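Local atomic coordinates of putative sarcosine dimethylglycine methyltransferase (Galdieria sulphuraria, PDB entry 2O57), a protein that probably transfers methyl groups from S-adenosylmethionine to sarcosine or dimethylglycine. Residues D33-Y36 against F37-G41; L167-F170 against Q171-R175. All coordinates share one frame; numbering follows the deposited sequence.

How the interactions relate
Interactions 1 and 2 are both local, each made within one helix by residues three to five apart, and they lie on opposite sides of the chain's centre, their own centres about 30 Å apart. Interaction 1 ends helix 27-40 near the surface; interaction 2 is a mostly buried contact on helix 166-176, beside strand 181-190 of the Rossmann-like sheet. Their chemistry differs accordingly. At 33-41 aromatic rings do the side-chain work and the helix stops at a glycine, whereas at 167-175 charged and amide groups line one flank while Phe170 and Cys173 face the sheet. Each has its own water, on backbone oxygens at 33-41 and between side chains at 167-175.

Interaction 1 (D33-Y36 against F37-G41); sequences DRFY and FHVWG
Three aromatic side chains, Phe35, Tyr36 and Trp40, cluster at the C-terminal end of helix 27-40, and the Trp40 indole meets both other rings. Its six-membered ring turns an edge toward the face of Phe35 in an offset edge-to-face pair, planes at 90° and CZ3 of Trp40 4.0 Å from CE2 of Phe35. Against Tyr36 the same ring meets rim to rim, with planes at 38° and Trp40 CZ3 3.5 Å from Tyr36 CD1. Phe35 CD2 lies over one face of the Tyr36 ring, offset toward its rim. Trp40 reaches both because its CG stands anti to its own carbonyl carbon (chi1 -63°), which folds the indole back along the helix. Val39 takes part from two branches: CG1 lies over the centre of the indole face, 3.4 Å above its plane, and CG2 runs alongside Phe35. On the other flank, the Phe37 ring makes a cation-pi contact with Arg120.

Backbone bonds hold the turn. Phe37 N to Asp33 O is short at 2.7 Å, and His38 N bonds to Arg34 O. Val39 N divides weakly between Phe35 O and Tyr36 O. Helix 235-251 packs on Phe35, Tyr36 and Val39, while the polar ends of Arg34 and His38 are held by the Phe259 carbonyl and the Glu255 carboxylate.

Gly41 leaves helical geometry with positive phi, yet its N still bonds to Phe37 O. Tyr36 O accepts Trp40 N at 2.8 Å, with weak bonds from Val39 N and from a water, which donates its other hydrogen to Gly41 O at 2.6 Å.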
loop_
_atom_site.group_PDB
_atom_site.type_symbol
_atom_site.label_atom_id
_atom_site.label_comp_id
_atom_site.label_asym_id
_atom_site.label_seq_id
_atom_site.Cartn_x
_atom_site.Cartn_y
_atom_site.Cartn_z
ATOM N N ASP A 33 -16.532 19.637 -10.377
ATOM C CA ASP A 33 -15.300 20.404 -10.516
ATOM C C ASP A 33 -15.386 21.866 -10.025
ATOM O O ASP A 33 -14.435 22.363 -9.414
ATOM C CB ASP A 33 -14.704 20.346 -11.927
ATOM C CG ASP A 33 -13.253 20.801 -11.939
ATOM O OD1 ASP A 33 -12.397 20.196 -11.209
ATOM O OD2 ASP A 33 -12.953 21.752 -12.683
ATOM N N ARG A 34 -16.514 22.544 -10.269
ATOM C CA ARG A 34 -16.730 23.886 -9.731
ATOM C C ARG A 34 -16.612 23.893 -8.190
ATOM O O ARG A 34 -16.050 24.848 -7.611
ATOM C CB ARG A 34 -18.106 24.433 -10.120
ATOM C CG ARG A 34 -18.258 24.756 -11.628
ATOM C CD ARG A 34 -19.640 25.348 -11.880
ATOM N NE ARG A 34 -19.831 25.783 -13.269
ATOM C CZ ARG A 34 -20.961 26.324 -13.717
ATOM N NH1 ARG A 34 -22.021 26.481 -12.900
ATOM N NH2 ARG A 34 -21.041 26.711 -14.965
ATOM N N PHE A 35 -17.184 22.869 -7.552
ATOM C CA PHE A 35 -17.085 22.703 -6.109
ATOM C C PHE A 35 -15.642 22.501 -5.674
ATOM O O PHE A 35 -15.171 23.208 -4.819
ATOM C CB PHE A 35 -17.975 21.574 -5.561
ATOM C CG PHE A 35 -17.633 21.189 -4.120
ATOM C CD1 PHE A 35 -17.996 22.030 -3.047
ATOM C CD2 PHE A 35 -16.964 20.001 -3.838
ATOM C CE1 PHE A 35 -17.678 21.685 -1.716
ATOM C CE2 PHE A 35 -16.631 19.639 -2.530
ATOM C CZ PHE A 35 -16.981 20.486 -1.462
ATOM N N TYR A 36 -14.936 21.536 -6.260
ATOM C CA TYR A 36 -13.538 21.300 -5.851
ATOM C C TYR A 36 -12.638 22.501 -6.153
ATOM O O TYR A 36 -11.788 22.912 -5.335
ATOM C CB TYR A 36 -12.998 20.099 -6.586
ATOM C CG TYR A 36 -13.382 18.770 -5.982
ATOM C CD1 TYR A 36 -12.716 18.276 -4.847
ATOM C CD2 TYR A 36 -14.432 18.019 -6.525
ATOM C CE1 TYR A 36 -13.049 17.028 -4.307
ATOM C CE2 TYR A 36 -14.787 16.780 -5.979
ATOM C CZ TYR A 36 -14.079 16.293 -4.881
ATOM O OH TYR A 36 -14.414 15.067 -4.352
ATOM N N PHE A 37 -12.810 23.072 -7.335
ATOM C CA PHE A 37 -12.056 24.270 -7.654
ATOM C C PHE A 37 -12.363 25.409 -6.677
ATOM O O PHE A 37 -11.487 26.158 -6.311
ATOM C CB PHE A 37 -12.294 24.693 -9.131
ATOM C CG PHE A 37 -11.436 25.830 -9.577
ATOM C CD1 PHE A 37 -10.107 25.618 -9.936
ATOM C CD2 PHE A 37 -11.947 27.124 -9.609
ATOM C CE1 PHE A 37 -9.290 26.706 -10.362
ATOM C CE2 PHE A 37 -11.160 28.200 -10.019
ATOM C CZ PHE A 37 -9.819 27.992 -10.392
ATOM N N HIS A 38 -13.613 25.555 -6.259
ATOM C CA HIS A 38 -13.993 26.686 -5.382
ATOM C C HIS A 38 -13.198 26.609 -4.079
ATOM O O HIS A 38 -12.767 27.614 -3.559
ATOM C CB HIS A 38 -15.481 26.651 -5.077
ATOM C CG HIS A 38 -15.930 27.658 -4.046
ATOM N ND1 HIS A 38 -16.020 29.011 -4.311
ATOM C CD2 HIS A 38 -16.303 27.506 -2.748
ATOM C CE1 HIS A 38 -16.446 29.645 -3.231
ATOM N NE2 HIS A 38 -16.616 28.757 -2.267
ATOM N N VAL A 39 -13.023 25.401 -3.558
ATOM C CA VAL A 39 -12.394 25.252 -2.238
ATOM C C VAL A 39 -10.879 25.147 -2.353
ATOM O O VAL A 39 -10.148 25.792 -1.606
ATOM C CB VAL A 39 -13.022 24.061 -1.425
ATOM C CG1 VAL A 39 -12.378 23.926 -0.017
ATOM C CG2 VAL A 39 -14.581 24.209 -1.319
ATOM N N TRP A 40 -10.406 24.362 -3.311
ATOM C CA TRP A 40 -8.987 23.994 -3.395
ATOM C C TRP A 40 -8.262 24.523 -4.651
ATOM O O TRP A 40 -7.069 24.228 -4.865
ATOM C CB TRP A 40 -8.849 22.465 -3.293
ATOM C CG TRP A 40 -9.333 21.951 -1.936
ATOM C CD1 TRP A 40 -8.697 22.080 -0.738
ATOM C CD2 TRP A 40 -10.556 21.259 -1.672
ATOM N NE1 TRP A 40 -9.451 21.514 0.270
ATOM C CE2 TRP A 40 -10.594 20.989 -0.283
ATOM C CE3 TRP A 40 -11.622 20.816 -2.484
ATOM C CZ2 TRP A 40 -11.662 20.312 0.314
ATOM C CZ3 TRP A 40 -12.705 20.145 -1.876
ATOM C CH2 TRP A 40 -12.706 19.888 -0.501
ATOM N N GLY A 41 -8.976 25.306 -5.484
ATOM C CA GLY A 41 -8.330 25.985 -6.619
ATOM C C GLY A 41 -7.632 25.012 -7.567
ATOM O O GLY A 41 -8.100 23.884 -7.831
HETATM O O HOH W 1 -8.968 21.646 -6.752
#

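Interaction 2 (L167-F170 against Q171-R175); sequences LKVF and QECAR
Lys168 and Glu172, one turn apart on helix 166-176 in the beta-alpha-beta crossover from strand 151-157 to strand 181-190, form a long salt bridge, NZ to OE2 at 3.7 Å. Arg175 completes the network side-on: NH2 bonds to Glu172 OE1 at 2.8 Å and NE to Glu172 OE2 at 3.0 Å, both nearly straight and syn. The oxygens lie in the guanidinium plane, but the nitrogens sit about 30° out of the carboxylate plane. Glu172 OE1 also accepts the Ile144 backbone N, and Arg175 NH1 pairs with Asp148.

One water accepts from Lys168 NZ and donates to Glu172 OE2; a second, toward Gln171 OE1, is doubtful. Bent at chi2 (56°), the Lys168 chain crosses Gln171 at about a right angle, CD 3.5 Å from OE1.

Leu167 CG and CD2 rest against the Gln171 amide (CG to NE2 4.0 Å); the apolar pair is Val169 CG1 with Cys173 SG at 4.3 Å. Phe170 meets Tyr217 and Phe160 edge-to-face, and with Cys173 it touches Met183.

Regular backbone bonds run from Gln171, Glu172, Cys173 and Ala174 to the residues four before them. Flanked by two positive side chains, Glu172 is probably stabilised as a carboxylate, its rotation fixed by the paired arginine bonds.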
loop_
_atom_site.group_PDB
_atom_site.type_symbol
_atom_site.label_atom_id
_atom_site.label_comp_id
_atom_site.label_asym_id
_atom_site.label_seq_id
_atom_site.Cartn_x
_atom_site.Cartn_y
_atom_site.Cartn_z
ATOM N N LEU A 167 -9.010 -2.236 -21.125
ATOM C CA LEU A 167 -7.957 -2.932 -21.870
ATOM C C LEU A 167 -7.216 -1.943 -22.786
ATOM O O LEU A 167 -6.008 -1.929 -22.835
ATOM C CB LEU A 167 -8.470 -4.136 -22.683
ATOM C CG LEU A 167 -7.406 -4.883 -23.530
ATOM C CD1 LEU A 167 -6.202 -5.378 -22.681
ATOM C CD2 LEU A 167 -7.975 -6.019 -24.454
ATOM N N LYS A 168 -7.948 -1.154 -23.557
ATOM C CA LYS A 168 -7.304 -0.167 -24.428
ATOM C C LYS A 168 -6.433 0.861 -23.668
ATOM O O LYS A 168 -5.337 1.186 -24.128
ATOM C CB LYS A 168 -8.352 0.516 -25.323
ATOM C CG LYS A 168 -7.778 1.456 -26.377
ATOM C CD LYS A 168 -6.757 0.764 -27.289
ATOM C CE LYS A 168 -6.357 1.737 -28.408
ATOM N NZ LYS A 168 -5.290 1.153 -29.239
ATOM N N VAL A 169 -6.906 1.317 -22.496
ATOM C CA VAL A 169 -6.118 2.175 -21.573
ATOM C C VAL A 169 -4.770 1.530 -21.262
ATOM O O VAL A 169 -3.719 2.124 -21.482
ATOM C CB VAL A 169 -6.875 2.450 -20.242
ATOM C CG1 VAL A 169 -6.026 3.311 -19.277
ATOM C CG2 VAL A 169 -8.226 3.134 -20.532
ATOM N N PHE A 170 -4.802 0.299 -20.789
ATOM C CA PHE A 170 -3.555 -0.384 -20.458
ATOM C C PHE A 170 -2.688 -0.662 -21.700
ATOM O O PHE A 170 -1.481 -0.602 -21.610
ATOM C CB PHE A 170 -3.826 -1.662 -19.630
ATOM C CG PHE A 170 -4.047 -1.382 -18.166
ATOM C CD1 PHE A 170 -2.946 -1.197 -17.293
ATOM C CD2 PHE A 170 -5.335 -1.331 -17.647
ATOM C CE1 PHE A 170 -3.152 -0.904 -15.936
ATOM C CE2 PHE A 170 -5.561 -1.082 -16.299
ATOM C CZ PHE A 170 -4.466 -0.855 -15.428
ATOM N N GLN A 171 -3.302 -0.916 -22.865
ATOM C CA GLN A 171 -2.519 -1.119 -24.095
ATOM C C GLN A 171 -1.749 0.180 -24.456
ATOM O O GLN A 171 -0.592 0.129 -24.898
ATOM C CB GLN A 171 -3.421 -1.555 -25.268
ATOM C CG GLN A 171 -3.866 -3.022 -25.176
ATOM C CD GLN A 171 -4.885 -3.393 -26.219
ATOM O OE1 GLN A 171 -5.646 -2.548 -26.681
ATOM N NE2 GLN A 171 -4.913 -4.662 -26.596
ATOM N N GLU A 172 -2.438 1.313 -24.361
ATOM C CA GLU A 172 -1.826 2.618 -24.634
ATOM C C GLU A 172 -0.739 2.941 -23.623
ATOM O O GLU A 172 0.302 3.451 -23.997
ATOM C CB GLU A 172 -2.872 3.742 -24.660
ATOM C CG GLU A 172 -3.738 3.752 -25.938
ATOM C CD GLU A 172 -2.875 4.075 -27.134
ATOM O OE1 GLU A 172 -2.596 5.269 -27.368
ATOM O OE2 GLU A 172 -2.442 3.142 -27.827
ATOM N N CYS A 173 -0.999 2.660 -22.339
ATOM C CA CYS A 173 0.026 2.879 -21.299
ATOM C C CYS A 173 1.310 2.104 -21.628
ATOM O O CYS A 173 2.419 2.677 -21.591
ATOM C CB CYS A 173 -0.482 2.542 -19.897
ATOM S SG CYS A 173 -1.736 3.724 -19.255
ATOM N N ALA A 174 1.163 0.818 -21.955
ATOM C CA ALA A 174 2.310 0.008 -22.277
ATOM C C ALA A 174 3.017 0.494 -23.544
ATOM O O ALA A 174 4.238 0.592 -23.560
ATOM C CB ALA A 174 1.954 -1.485 -22.352
ATOM N N ARG A 175 2.241 0.858 -24.571
ATOM C CA ARG A 175 2.799 1.385 -25.820
ATOM C C ARG A 175 3.700 2.608 -25.604
ATOM O O ARG A 175 4.801 2.697 -26.155
ATOM C CB ARG A 175 1.676 1.754 -26.812
ATOM C CG ARG A 175 2.211 2.263 -28.142
ATOM C CD ARG A 175 1.099 2.635 -29.123
ATOM N NE ARG A 175 0.315 3.797 -28.675
ATOM C CZ ARG A 175 0.710 5.064 -28.792
ATOM N NH1 ARG A 175 1.911 5.356 -29.306
ATOM N NH2 ARG A 175 -0.099 6.038 -28.393
HETATM O O HOH W 2 -2.545 0.702 -28.286
HETATM O O HOH W 3 -4.790 -1.354 -28.628
#